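Side-chain contacts in urocanate hydratase (Paenibacillus sp. Soil724D2, PDB 7NED), which probably adds water to thiourocanate or urocanate with NAD+ as cofactor, in bacterial ergothioneine catabolism: residues Asn97-Gly100 with Arg101-Thr104; Ala338-Arg341 with Pro342-Arg346; Thr441-Asn444 with Ile445-Arg449. One frame throughout, in Å; residues are numbered along the deposited sequence.

Contact 1 (Asn97-Gly100 with Arg101-Thr104); sequences NLVG and RWAT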
ATOM      1  N   ASN A  97      -2.097  -5.911  -5.270  1.00 12.79           N
ATOM      2  CA  ASN A  97      -1.562  -5.760  -3.908  1.00 15.98           C
ATOM      3  C   ASN A  97      -2.028  -6.902  -3.010  1.00 16.47           C
ATOM      4  O   ASN A  97      -3.220  -7.138  -2.867  1.00 17.29           O
ATOM      5  CB  ASN A  97      -1.975  -4.412  -3.338  1.00 15.76           C
ATOM      6  CG  ASN A  97      -1.453  -3.270  -4.198  1.00 16.28           C
ATOM      7  OD1 ASN A  97      -0.266  -2.933  -4.141  1.00 19.27           O
ATOM      8  ND2 ASN A  97      -2.315  -2.731  -5.063  1.00 13.25           N
ATOM      9  N   LEU A  98      -1.090  -7.625  -2.435  1.00 19.24           N
ATOM     10  CA  LEU A  98      -1.364  -8.786  -1.595  1.00 16.02           C
ATOM     11  C   LEU A  98      -0.663  -8.581  -0.276  1.00 17.68           C
ATOM     12  O   LEU A  98       0.473  -8.104  -0.264  1.00 15.73           O
ATOM     13  CB  LEU A  98      -0.847 -10.096  -2.211  1.00 19.09           C
ATOM     14  CG  LEU A  98      -1.458 -10.476  -3.548  1.00 21.05           C
ATOM     15  CD1 LEU A  98      -0.725 -11.668  -4.185  1.00 18.26           C
ATOM     16  CD2 LEU A  98      -2.901 -10.806  -3.270  1.00 22.16           C
ATOM     17  N   VAL A  99      -1.297  -8.973   0.833  1.00 14.70           N
ATOM     18  CA  VAL A  99      -0.587  -8.829   2.100  1.00 16.02           C
ATOM     19  C   VAL A  99       0.617  -9.756   2.123  1.00 19.48           C
ATOM     20  O   VAL A  99       0.614 -10.847   1.534  1.00 18.97           O
ATOM     21  CB  VAL A  99      -1.493  -9.092   3.318  1.00 18.71           C
ATOM     22  CG1 VAL A  99      -2.504  -7.968   3.425  1.00 18.77           C
ATOM     23  CG2 VAL A  99      -2.127 -10.460   3.232  1.00 17.38           C
ATOM     24  N   GLY A 100       1.647  -9.333   2.853  1.00 19.83           N
ATOM     25  CA  GLY A 100       2.996  -9.788   2.552  1.00 19.05           C
ATOM     26  C   GLY A 100       3.185 -11.292   2.581  1.00 20.02           C
ATOM     27  O   GLY A 100       3.829 -11.861   1.701  1.00 21.84           O
ATOM     28  N   ARG A 101       2.723 -11.954   3.637  1.00 17.59           N
ATOM     29  CA  ARG A 101       2.961 -13.391   3.698  1.00 17.88           C
ATOM     30  C   ARG A 101       2.257 -14.133   2.585  1.00 17.88           C
ATOM     31  O   ARG A 101       2.590 -15.291   2.324  1.00 22.82           O
ATOM     32  CB  ARG A 101       2.499 -13.976   5.038  1.00 22.91           C
ATOM     33  CG  ARG A 101       3.424 -13.681   6.170  1.00 26.95           C
ATOM     34  CD  ARG A 101       2.789 -14.047   7.515  1.00 32.26           C
ATOM     35  NE  ARG A 101       2.539 -15.492   7.647  1.00 36.71           N
ATOM     36  CZ  ARG A 101       3.334 -16.316   8.331  1.00 43.79           C
ATOM     37  NH1 ARG A 101       4.436 -15.838   8.911  1.00 43.91           N
ATOM     38  NH2 ARG A 101       3.047 -17.616   8.403  1.00 46.71           N
ATOM     39  N   TRP A 102       1.281 -13.511   1.937  1.00 17.55           N
ATOM     40  CA  TRP A 102       0.557 -14.139   0.848  1.00 16.23           C
ATOM     41  C   TRP A 102       1.059 -13.675  -0.510  1.00 18.68           C
ATOM     42  O   TRP A 102       0.585 -14.152  -1.542  1.00 19.15           O
ATOM     43  CB  TRP A 102      -0.939 -13.853   0.990  1.00 18.48           C
ATOM     44  CG  TRP A 102      -1.636 -14.759   2.018  1.00 19.26           C
ATOM     45  CD1 TRP A 102      -2.425 -15.836   1.745  1.00 24.83           C
ATOM     46  CD2 TRP A 102      -1.607 -14.636   3.452  1.00 18.57           C
ATOM     47  NE1 TRP A 102      -2.880 -16.402   2.920  1.00 22.65           N
ATOM     48  CE2 TRP A 102      -2.377 -15.696   3.979  1.00 21.48           C
ATOM     49  CE3 TRP A 102      -0.984 -13.747   4.336  1.00 20.64           C
ATOM     50  CZ2 TRP A 102      -2.566 -15.879   5.359  1.00 19.26           C
ATOM     51  CZ3 TRP A 102      -1.181 -13.924   5.718  1.00 20.88           C
ATOM     52  CH2 TRP A 102      -1.962 -14.985   6.204  1.00 20.52           C
ATOM     53  N   ALA A 103       2.016 -12.754  -0.524  1.00 19.60           N
ATOM     54  CA  ALA A 103       2.525 -12.180  -1.771  1.00 19.67           C
ATOM     55  C   ALA A 103       3.595 -13.126  -2.315  1.00 21.12           C
ATOM     56  O   ALA A 103       4.794 -12.870  -2.227  1.00 18.44           O
ATOM     57  CB  ALA A 103       3.082 -10.782  -1.533  1.00 15.77           C
ATOM     58  N   THR A 104       3.133 -14.260  -2.854  1.00 19.15           N
ATOM     59  CA  THR A 104       4.032 -15.219  -3.496  1.00 21.85           C
ATOM     60  C   THR A 104       3.599 -15.462  -4.937  1.00 18.73           C
ATOM     61  O   THR A 104       2.451 -15.255  -5.298  1.00 16.49           O
ATOM     62  CB  THR A 104       4.036 -16.569  -2.784  1.00 23.54           C
ATOM     63  OG1 THR A 104       2.751 -17.187  -2.937  1.00 22.58           O
ATOM     64  CG2 THR A 104       4.368 -16.387  -1.316  1.00 21.33           C
TER

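Contact 2 (Ala338-Arg341 with Pro342-Arg346); sequences AFLR and PLFAR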
ATOM      1  N   ALA A 338      24.074   1.064  -9.138  1.00 17.91           N
ATOM      2  CA  ALA A 338      25.392   1.243  -9.770  1.00 20.64           C
ATOM      3  C   ALA A 338      25.460   2.437 -10.719  1.00 19.16           C
ATOM      4  O   ALA A 338      26.528   3.067 -10.833  1.00 23.38           O
ATOM      5  CB  ALA A 338      25.795  -0.015 -10.529  1.00 17.15           C
ATOM      6  N   PHE A 339      24.375   2.764 -11.403  1.00 16.38           N
ATOM      7  CA  PHE A 339      24.467   3.783 -12.454  1.00 17.68           C
ATOM      8  C   PHE A 339      23.495   4.946 -12.319  1.00 23.74           C
ATOM      9  O   PHE A 339      23.897   6.099 -12.539  1.00 21.65           O
ATOM     10  CB  PHE A 339      24.281   3.110 -13.809  1.00 16.70           C
ATOM     11  CG  PHE A 339      25.195   1.933 -14.006  1.00 17.65           C
ATOM     12  CD1 PHE A 339      26.571   2.071 -13.825  1.00 19.62           C
ATOM     13  CD2 PHE A 339      24.687   0.692 -14.283  1.00 17.87           C
ATOM     14  CE1 PHE A 339      27.428   0.985 -13.961  1.00 20.18           C
ATOM     15  CE2 PHE A 339      25.534  -0.425 -14.451  1.00 17.35           C
ATOM     16  CZ  PHE A 339      26.905  -0.271 -14.290  1.00 18.77           C
ATOM     17  N   LEU A 340      22.223   4.696 -11.975  1.00 18.55           N
ATOM     18  CA  LEU A 340      21.249   5.776 -12.104  1.00 17.26           C
ATOM     19  C   LEU A 340      20.874   6.440 -10.780  1.00 17.18           C
ATOM     20  O   LEU A 340      20.234   7.493 -10.797  1.00 15.33           O
ATOM     21  CB  LEU A 340      19.968   5.269 -12.793  1.00 17.91           C
ATOM     22  CG  LEU A 340      20.136   4.741 -14.230  1.00 18.26           C
ATOM     23  CD1 LEU A 340      18.760   4.419 -14.787  1.00 20.71           C
ATOM     24  CD2 LEU A 340      20.887   5.719 -15.088  1.00 18.46           C
ATOM     25  N   ARG A 341      21.281   5.899  -9.640  1.00 17.44           N
ATOM     26  CA  ARG A 341      20.811   6.467  -8.384  1.00 17.29           C
ATOM     27  C   ARG A 341      21.188   7.940  -8.201  1.00 15.08           C
ATOM     28  O   ARG A 341      20.397   8.666  -7.580  1.00 19.20           O
ATOM     29  CB  ARG A 341      21.311   5.621  -7.209  1.00 16.92           C
ATOM     30  CG  ARG A 341      20.657   6.056  -5.835  1.00 17.98           C
ATOM     31  CD  ARG A 341      20.874   4.988  -4.771  1.00 17.68           C
ATOM     32  NE  ARG A 341      20.060   3.802  -5.024  1.00 15.91           N
ATOM     33  CZ  ARG A 341      20.299   2.601  -4.516  1.00 20.17           C
ATOM     34  NH1 ARG A 341      21.334   2.422  -3.693  1.00 19.08           N
ATOM     35  NH2 ARG A 341      19.446   1.601  -4.761  1.00 17.26           N
ATOM     36  N   PRO A 342      22.306   8.457  -8.720  1.00 18.74           N
ATOM     37  CA  PRO A 342      22.531   9.904  -8.588  1.00 21.23           C
ATOM     38  C   PRO A 342      21.454  10.724  -9.259  1.00 19.19           C
ATOM     39  O   PRO A 342      21.173  11.837  -8.802  1.00 18.81           O
ATOM     40  CB  PRO A 342      23.902  10.104  -9.254  1.00 21.82           C
ATOM     41  CG  PRO A 342      24.589   8.811  -8.997  1.00 23.39           C
ATOM     42  CD  PRO A 342      23.521   7.769  -9.191  1.00 19.41           C
ATOM     43  N   LEU A 343      20.816  10.206 -10.325  1.00 15.83           N
ATOM     44  CA  LEU A 343      19.681  10.909 -10.907  1.00 13.36           C
ATOM     45  C   LEU A 343      18.453  10.810  -9.997  1.00 15.19           C
ATOM     46  O   LEU A 343      17.787  11.811  -9.696  1.00 18.32           O
ATOM     47  CB  LEU A 343      19.382  10.303 -12.274  1.00 15.95           C
ATOM     48  CG  LEU A 343      20.525  10.436 -13.311  1.00 16.57           C
ATOM     49  CD1 LEU A 343      20.157   9.734 -14.587  1.00 19.95           C
ATOM     50  CD2 LEU A 343      20.801  11.918 -13.565  1.00 18.86           C
ATOM     51  N   PHE A 344      18.117   9.594  -9.576  1.00 16.03           N
ATOM     52  CA  PHE A 344      16.974   9.418  -8.694  1.00 18.05           C
ATOM     53  C   PHE A 344      17.092  10.292  -7.450  1.00 18.91           C
ATOM     54  O   PHE A 344      16.081  10.795  -6.942  1.00 18.13           O
ATOM     55  CB  PHE A 344      16.842   7.943  -8.291  1.00 16.23           C
ATOM     56  CG  PHE A 344      16.628   7.005  -9.460  1.00 16.84           C
ATOM     57  CD1 PHE A 344      15.896   7.404 -10.565  1.00 18.45           C
ATOM     58  CD2 PHE A 344      17.143   5.719  -9.439  1.00 19.58           C
ATOM     59  CE1 PHE A 344      15.678   6.532 -11.630  1.00 15.45           C
ATOM     60  CE2 PHE A 344      16.919   4.840 -10.499  1.00 17.35           C
ATOM     61  CZ  PHE A 344      16.201   5.268 -11.604  1.00 17.79           C
ATOM     62  N   ALA A 345      18.315  10.508  -6.965  1.00 16.93           N
ATOM     63  CA  ALA A 345      18.515  11.271  -5.746  1.00 18.80           C
ATOM     64  C   ALA A 345      18.100  12.727  -5.903  1.00 17.55           C
ATOM     65  O   ALA A 345      17.812  13.389  -4.895  1.00 18.14           O
ATOM     66  CB  ALA A 345      19.969  11.162  -5.301  1.00 20.29           C
ATOM     67  N   ARG A 346      17.994  13.221  -7.130  1.00 16.62           N
ATOM     68  CA  ARG A 346      17.447  14.547  -7.392  1.00 15.75           C
ATOM     69  C   ARG A 346      16.077  14.469  -8.022  1.00 16.12           C
ATOM     70  O   ARG A 346      15.578  15.477  -8.549  1.00 17.31           O
ATOM     71  CB  ARG A 346      18.393  15.361  -8.295  1.00 17.41           C
ATOM     72  CG  ARG A 346      19.782  15.588  -7.730  1.00 19.90           C
ATOM     73  CD  ARG A 346      20.598  16.627  -8.554  1.00 20.95           C
ATOM     74  NE  ARG A 346      21.949  16.764  -7.984  1.00 23.56           N
ATOM     75  CZ  ARG A 346      22.340  17.740  -7.163  1.00 24.93           C
ATOM     76  NH1 ARG A 346      21.514  18.723  -6.832  1.00 18.19           N
ATOM     77  NH2 ARG A 346      23.581  17.744  -6.687  1.00 26.26           N
TER

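Contact 3 (Thr441-Asn444 with Ile445-Arg449); sequences THPN and IMTER. With NAD (nicotinamide-adenine-dinucleotide), chain C.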
ATOM      1  N   THR A 441       9.533   0.798  -4.500  1.00 14.51           N
ATOM      2  CA  THR A 441      10.277   0.080  -3.500  1.00 14.52           C
ATOM      3  C   THR A 441      10.477  -1.313  -4.047  1.00 16.94           C
ATOM      4  O   THR A 441       9.542  -1.965  -4.354  1.00 16.45           O
ATOM      5  CB  THR A 441       9.564   0.033  -2.134  1.00 17.18           C
ATOM      6  OG1 THR A 441       9.413   1.328  -1.618  1.00 15.69           O
ATOM      7  CG2 THR A 441      10.304  -0.825  -1.195  1.00 16.56           C
ATOM      8  N   HIS A 442      11.729  -1.705  -4.171  1.00 15.82           N
ATOM      9  CA  HIS A 442      12.134  -2.988  -4.645  1.00 15.40           C
ATOM     10  C   HIS A 442      13.587  -3.216  -4.285  1.00 15.87           C
ATOM     11  O   HIS A 442      14.418  -2.727  -4.943  1.00 15.33           O
ATOM     12  CB  HIS A 442      11.987  -3.055  -6.135  1.00 13.88           C
ATOM     13  CG  HIS A 442      12.128  -4.425  -6.697  1.00 16.87           C
ATOM     14  ND1 HIS A 442      12.967  -5.361  -6.180  1.00 15.72           N
ATOM     15  CD2 HIS A 442      11.544  -5.005  -7.756  1.00 16.62           C
ATOM     16  CE1 HIS A 442      12.912  -6.446  -6.904  1.00 17.32           C
ATOM     17  NE2 HIS A 442      12.045  -6.261  -7.860  1.00 17.16           N
ATOM     18  N   PRO A 443      13.814  -3.980  -3.224  1.00 16.12           N
ATOM     19  CA  PRO A 443      15.117  -4.288  -2.656  1.00 17.23           C
ATOM     20  C   PRO A 443      16.110  -4.888  -3.647  1.00 17.61           C
ATOM     21  O   PRO A 443      17.253  -4.848  -3.362  1.00 21.62           O
ATOM     22  CB  PRO A 443      14.792  -5.243  -1.508  1.00 17.27           C
ATOM     23  CG  PRO A 443      13.382  -5.029  -1.217  1.00 17.84           C
ATOM     24  CD  PRO A 443      12.764  -4.715  -2.525  1.00 16.13           C
ATOM     25  N   ASN A 444      15.668  -5.425  -4.759  1.00 15.56           N
ATOM     26  CA  ASN A 444      16.647  -5.913  -5.731  1.00 17.63           C
ATOM     27  C   ASN A 444      16.552  -5.159  -7.047  1.00 18.08           C
ATOM     28  O   ASN A 444      17.122  -5.603  -8.055  1.00 20.23           O
ATOM     29  CB  ASN A 444      16.493  -7.423  -5.954  1.00 20.23           C
ATOM     30  CG  ASN A 444      16.727  -8.212  -4.689  1.00 24.61           C
ATOM     31  OD1 ASN A 444      17.492  -7.795  -3.825  1.00 24.96           O
ATOM     32  ND2 ASN A 444      16.062  -9.338  -4.562  1.00 25.90           N
ATOM     33  N   ILE A 445      15.869  -4.017  -7.063  1.00 16.65           N
ATOM     34  CA  ILE A 445      15.928  -3.139  -8.220  1.00 13.69           C
ATOM     35  C   ILE A 445      16.080  -1.728  -7.675  1.00 17.13           C
ATOM     36  O   ILE A 445      17.167  -1.337  -7.234  1.00 15.94           O
ATOM     37  CB  ILE A 445      14.694  -3.302  -9.148  1.00 17.34           C
ATOM     38  CG1 ILE A 445      14.599  -4.728  -9.667  1.00 16.37           C
ATOM     39  CG2 ILE A 445      14.761  -2.354 -10.355  1.00 14.08           C
ATOM     40  CD1 ILE A 445      13.504  -4.949 -10.699  1.00 18.30           C
ATOM     41  N   MET A 446      14.983  -0.980  -7.618  1.00 16.60           N
ATOM     42  CA  MET A 446      15.079   0.447  -7.312  1.00 16.38           C
ATOM     43  C   MET A 446      15.848   0.724  -6.033  1.00 17.32           C
ATOM     44  O   MET A 446      16.690   1.635  -5.990  1.00 16.99           O
ATOM     45  CB  MET A 446      13.682   1.071  -7.197  1.00 15.92           C
ATOM     46  CG  MET A 446      13.761   2.559  -6.933  1.00 16.27           C
ATOM     47  SD  MET A 446      14.149   3.438  -8.485  1.00 23.02           S
ATOM     48  CE  MET A 446      13.928   5.154  -8.039  1.00 19.45           C
ATOM     49  N   THR A 447      15.530  -0.003  -4.945  1.00 15.12           N
ATOM     50  CA  THR A 447      16.046   0.347  -3.624  1.00 14.49           C
ATOM     51  C   THR A 447      17.029  -0.701  -3.068  1.00 14.95           C
ATOM     52  O   THR A 447      17.110  -0.935  -1.848  1.00 18.08           O
ATOM     53  CB  THR A 447      14.870   0.602  -2.673  1.00 16.84           C
ATOM     54  OG1 THR A 447      13.988  -0.528  -2.654  1.00 16.48           O
ATOM     55  CG2 THR A 447      14.074   1.820  -3.164  1.00 18.05           C
ATOM     56  N   GLU A 448      17.815  -1.314  -3.943  1.00 16.26           N
ATOM     57  CA  GLU A 448      18.837  -2.241  -3.500  1.00 17.83           C
ATOM     58  C   GLU A 448      19.994  -1.470  -2.870  1.00 16.56           C
ATOM     59  O   GLU A 448      20.527  -0.530  -3.468  1.00 19.54           O
ATOM     60  CB  GLU A 448      19.335  -3.064  -4.686  1.00 18.24           C
ATOM     61  CG  GLU A 448      20.355  -4.097  -4.270  1.00 15.61           C
ATOM     62  CD  GLU A 448      20.644  -5.071  -5.386  1.00 20.95           C
ATOM     63  OE1 GLU A 448      19.693  -5.479  -6.106  1.00 24.24           O
ATOM     64  OE2 GLU A 448      21.825  -5.421  -5.564  1.00 20.41           O
ATOM     65  N   ARG A 449      20.364  -1.848  -1.649  1.00 17.05           N
ATOM     66  CA  ARG A 449      21.531  -1.288  -0.959  1.00 20.46           C
ATOM     67  C   ARG A 449      21.408   0.231  -0.811  1.00 20.24           C
ATOM     68  O   ARG A 449      22.286   1.011  -1.205  1.00 16.22           O
ATOM     69  CB  ARG A 449      22.824  -1.704  -1.666  1.00 19.68           C
ATOM     70  CG  ARG A 449      23.040  -3.221  -1.534  1.00 25.83           C
ATOM     71  CD  ARG A 449      24.335  -3.755  -2.116  1.00 28.02           C
ATOM     72  NE  ARG A 449      25.371  -2.765  -1.971  1.00 34.25           N
ATOM     73  CZ  ARG A 449      26.170  -2.388  -2.952  1.00 37.52           C
ATOM     74  NH1 ARG A 449      26.039  -2.930  -4.153  1.00 32.71           N
ATOM     75  NH2 ARG A 449      27.095  -1.471  -2.721  1.00 41.92           N
TER
HETATM   76  PA  NAD C 702       8.448  -8.974 -22.868  1.00 17.81           P
HETATM   77  O1A NAD C 702       7.994 -10.285 -22.232  1.00 19.66           O
HETATM   78  O2A NAD C 702       7.677  -8.165 -23.830  1.00 21.25           O
HETATM   79  O5B NAD C 702       9.749  -9.489 -23.825  1.00 20.62           O
HETATM   80  C5B NAD C 702      10.568 -10.409 -23.222  1.00 17.30           C
HETATM   81  C4B NAD C 702      11.480 -10.946 -24.420  1.00 18.90           C
HETATM   82  O4B NAD C 702      12.378 -11.940 -24.014  0.89 17.75           O
HETATM   83  C3B NAD C 702      10.446 -11.600 -25.394  1.00 20.33           C
HETATM   84  O3B NAD C 702      10.642 -11.133 -26.663  1.00 22.07           O
HETATM   85  C2B NAD C 702      10.803 -13.115 -25.293  1.00 20.75           C
HETATM   86  O2B NAD C 702      10.718 -13.776 -26.502  1.00 21.27           O
HETATM   87  C1B NAD C 702      12.295 -12.994 -24.993  0.93 16.27           C
HETATM   88  N9A NAD C 702      12.874 -14.150 -24.306  1.00 17.75           N
HETATM   89  C8A NAD C 702      12.331 -14.952 -23.309  1.00 20.48           C
HETATM   90  N7A NAD C 702      13.135 -15.910 -22.920  1.00 19.39           N
HETATM   91  C5A NAD C 702      14.285 -15.725 -23.676  1.00 18.68           C
HETATM   92  C6A NAD C 702      15.510 -16.426 -23.742  1.00 20.42           C
HETATM   93  N6A NAD C 702      15.758 -17.492 -22.947  0.94 20.45           N
HETATM   94  N1A NAD C 702      16.484 -16.013 -24.601  0.98 21.10           N
HETATM   95  C2A NAD C 702      16.166 -14.958 -25.393  1.00 19.42           C
HETATM   96  N3A NAD C 702      15.057 -14.203 -25.443  1.00 19.51           N
HETATM   97  C4A NAD C 702      14.125 -14.625 -24.563  0.77 18.71           C
HETATM   98  O3  NAD C 702       9.094  -8.302 -21.609  0.87 15.44           O
HETATM   99  PN  NAD C 702       9.491  -6.757 -21.645  1.00 17.80           P
HETATM  100  O1N NAD C 702       8.446  -5.691 -21.492  1.00 18.36           O
HETATM  101  O2N NAD C 702      10.618  -6.605 -22.644  1.00 15.49           O
HETATM  102  O5D NAD C 702      10.351  -6.536 -20.168  1.00 16.71           O
HETATM  103  C5D NAD C 702      11.465  -7.433 -20.017  0.84 17.74           C
HETATM  104  C4D NAD C 702      12.036  -7.262 -18.636  1.00 16.46           C
HETATM  105  O4D NAD C 702      12.241  -5.895 -18.332  1.00 21.77           O
HETATM  106  C3D NAD C 702      10.817  -7.722 -17.680  0.82 18.41           C
HETATM  107  O3D NAD C 702      11.286  -8.517 -16.596  1.00 18.47           O
HETATM  108  C2D NAD C 702      10.253  -6.367 -17.115  1.00 18.79           C
HETATM  109  O2D NAD C 702       9.810  -6.399 -15.820  0.80 19.00           O
HETATM  110  C1D NAD C 702      11.695  -5.772 -17.041  1.00 24.78           C
HETATM  111  N1N NAD C 702      11.840  -4.379 -16.597  1.00 28.54           N
HETATM  112  C2N NAD C 702      11.559  -4.258 -15.250  0.05 24.90           C
HETATM  113  C3N NAD C 702      11.698  -3.043 -14.598  0.44 27.97           C
HETATM  114  C7N NAD C 702      11.298  -3.008 -13.117  0.54 27.19           C
HETATM  115  O7N NAD C 702      11.751  -2.206 -12.300  0.70 27.64           O
HETATM  116  N7N NAD C 702      10.315  -3.893 -12.707  0.79 27.62           N
HETATM  117  C4N NAD C 702      12.157  -1.965 -15.366  0.58 29.33           C
HETATM  118  C5N NAD C 702      12.446  -2.138 -16.719  1.00 27.13           C
HETATM  119  C6N NAD C 702      12.300  -3.388 -17.345  1.00 29.25           C

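Contact 1 (Asn97-Gly100 with Arg101-Thr104)
Ala103, whose methyl packs against Leu98, is the centre of an inverse gamma turn, a tight three-residue kink closed by a weak bond of 2.9 Å from Thr104 N to Trp102 O. The methyl stands 4.0 Å from Leu98 CB, so the two side chains meet through their roots. Leu98 CD1 reaches further, to Trp102 O at 3.9 Å. Just before the gamma turn the backbone makes a short 3-10 turn. Trp102 N binds Val99 O at 2.8 Å, and Ala103 N binds Gly100 O at 3.0 Å. The second N-H comes in from above the carbonyl plane, 69° out of it.

On the flank of this turn Val99 and Trp102 run side by side and point the same way. The CG2 branch of Val99 touches the benzo part of the indole at CE3, 3.7 Å away. The indole's CG lies beside the Trp102 backbone N (chi1 -80°), which lays the ring system along the valine. The second subunit covers much of this surface: Val99 packs on its Thr441, Trp102 on its Ala456, and Arg101 on its Tyr488. At the far end Thr104 OG1 accepts from Asn107 N. The segment thus ends as a 3-10 turn and gamma turn leading into a threonine N-cap, here that of helix 105-113.

Contact 2 (Ala338-Arg341 with Pro342-Arg346)
Leu340 and Phe344, one helical turn apart, make the dense inner side of this contact. Leu340 CB lies 3.8 Å from Phe344 CE2, and its CD1 branch reaches the ring again at CZ, 4.2 Å off. The carbonyl oxygen Leu340 O also sits above one face of the phenyl ring, offset toward the rim. Phe344 CG stands beside its own backbone N (chi1 -61°), which folds the ring back over the preceding turn. The same oxygen is gripped twice. Phe344 N approaches in the carbonyl plane at 3.2 Å, whereas Leu343 N, at 2.8 Å, comes from above that plane with a more bent N-H angle of 131°. Ile142 of helix 133-150 packs against Leu340, and Met446 lies on Phe344. Also on the buried side, the side chain of Arg341 reaches away from the helix: its CG is anti to the backbone N (chi1 -171°) and the chain bends at chi3, taking NH2 to the carbonyl oxygens of Met446 and Glu448.

This is the last part of helix 335-344, which carries the chain from the Rossmann-like family region into the C-terminal one. A wider pi-type turn at 338-340 precedes a kink at Pro342, whose ring nitrogen has no hydrogen to give to the turn before. Beyond the kink, Ala345 N binds Arg341 O at 2.8 Å, nearly in line with the carbonyl.

Toward solvent the fit is looser. Pro342 is exposed, and side chain to side chain, Leu343 and Leu340 meet at methyl ends, CD1 to CD2 at 4.1 Å. Arg346, partly exposed, forms salt bridges with Asp533 and Glu534 of helix 529-538.

Contact 3 (Thr441-Asn444 with Ile445-Arg449)
His442 O takes two N-H groups from the following residues, Ile445 N and Thr447 N, each at 2.9 Å and from opposite faces of the carbonyl plane. A third bond runs the other way, from His442 N to Thr447 OG1 at 3.0 Å. The threonine hydroxyl reaches it because OG1 lies between its own backbone N and carbonyl carbon (chi1 55°); it also bonds Asp455 O, so this buried oxygen is held from two directions. The imidazole is tied down as well. Its ND1 accepts from Asn444 N at 3.1 Å, with the donor tilted 22° from the ring plane, while NE2 makes a weak bond to Asn316.

The chain makes two successive type I beta turns that share Ile445; Ile445 N to His442 O closes the first, and a weak bond from Glu448 N to Ile445 O spans the second. From the second turn Glu448 swings back along the first: its CA makes a CH...O contact with Pro443 O at 3.1 Å, and OE1 forms a salt bridge with Arg318.

Packing centres on Ile445. Its CG1 lies over the middle of the His442 ring in a CH-pi contact, 3.5 Å from the centroid and 12° off the normal, and CD1 carries on across the ring toward NE2 and CD2. The other branch, CG2, faces the cofactor, 3.6 Å from the nicotinamide oxygen O7N of NAD; the isoleucine therefore forms part of the NAD pocket and backs onto the histidine. Outside, Pro443 and Asn444 pack on Trp102 of the second subunit. The whole double turn follows strand 428-441, with Met446 lying against that strand at Leu435 and Met440 and Ile445 resting on Phe335 of helix 335-344.

Along the chain the three contacts come in series, and none nests in or crosses another. Contact 1 closes the short loop between strand 91-95 and helix 105-113, at the subunit interface. Contact 2 lies far along the sequence, at the end of helix 335-344, and contact 3 turns the chain in the loop between strand 428-441 and helix 459-469. Contacts 2 and 3 touch directly, with centres about 12 Å apart, joining that helix to the loop beside the nicotinamide. Contact 1 is separate from both within one subunit, its nearest atoms about 10 Å from contact 3, yet it meets residues of contact 3 in the second subunit, so the two link the dimer halves.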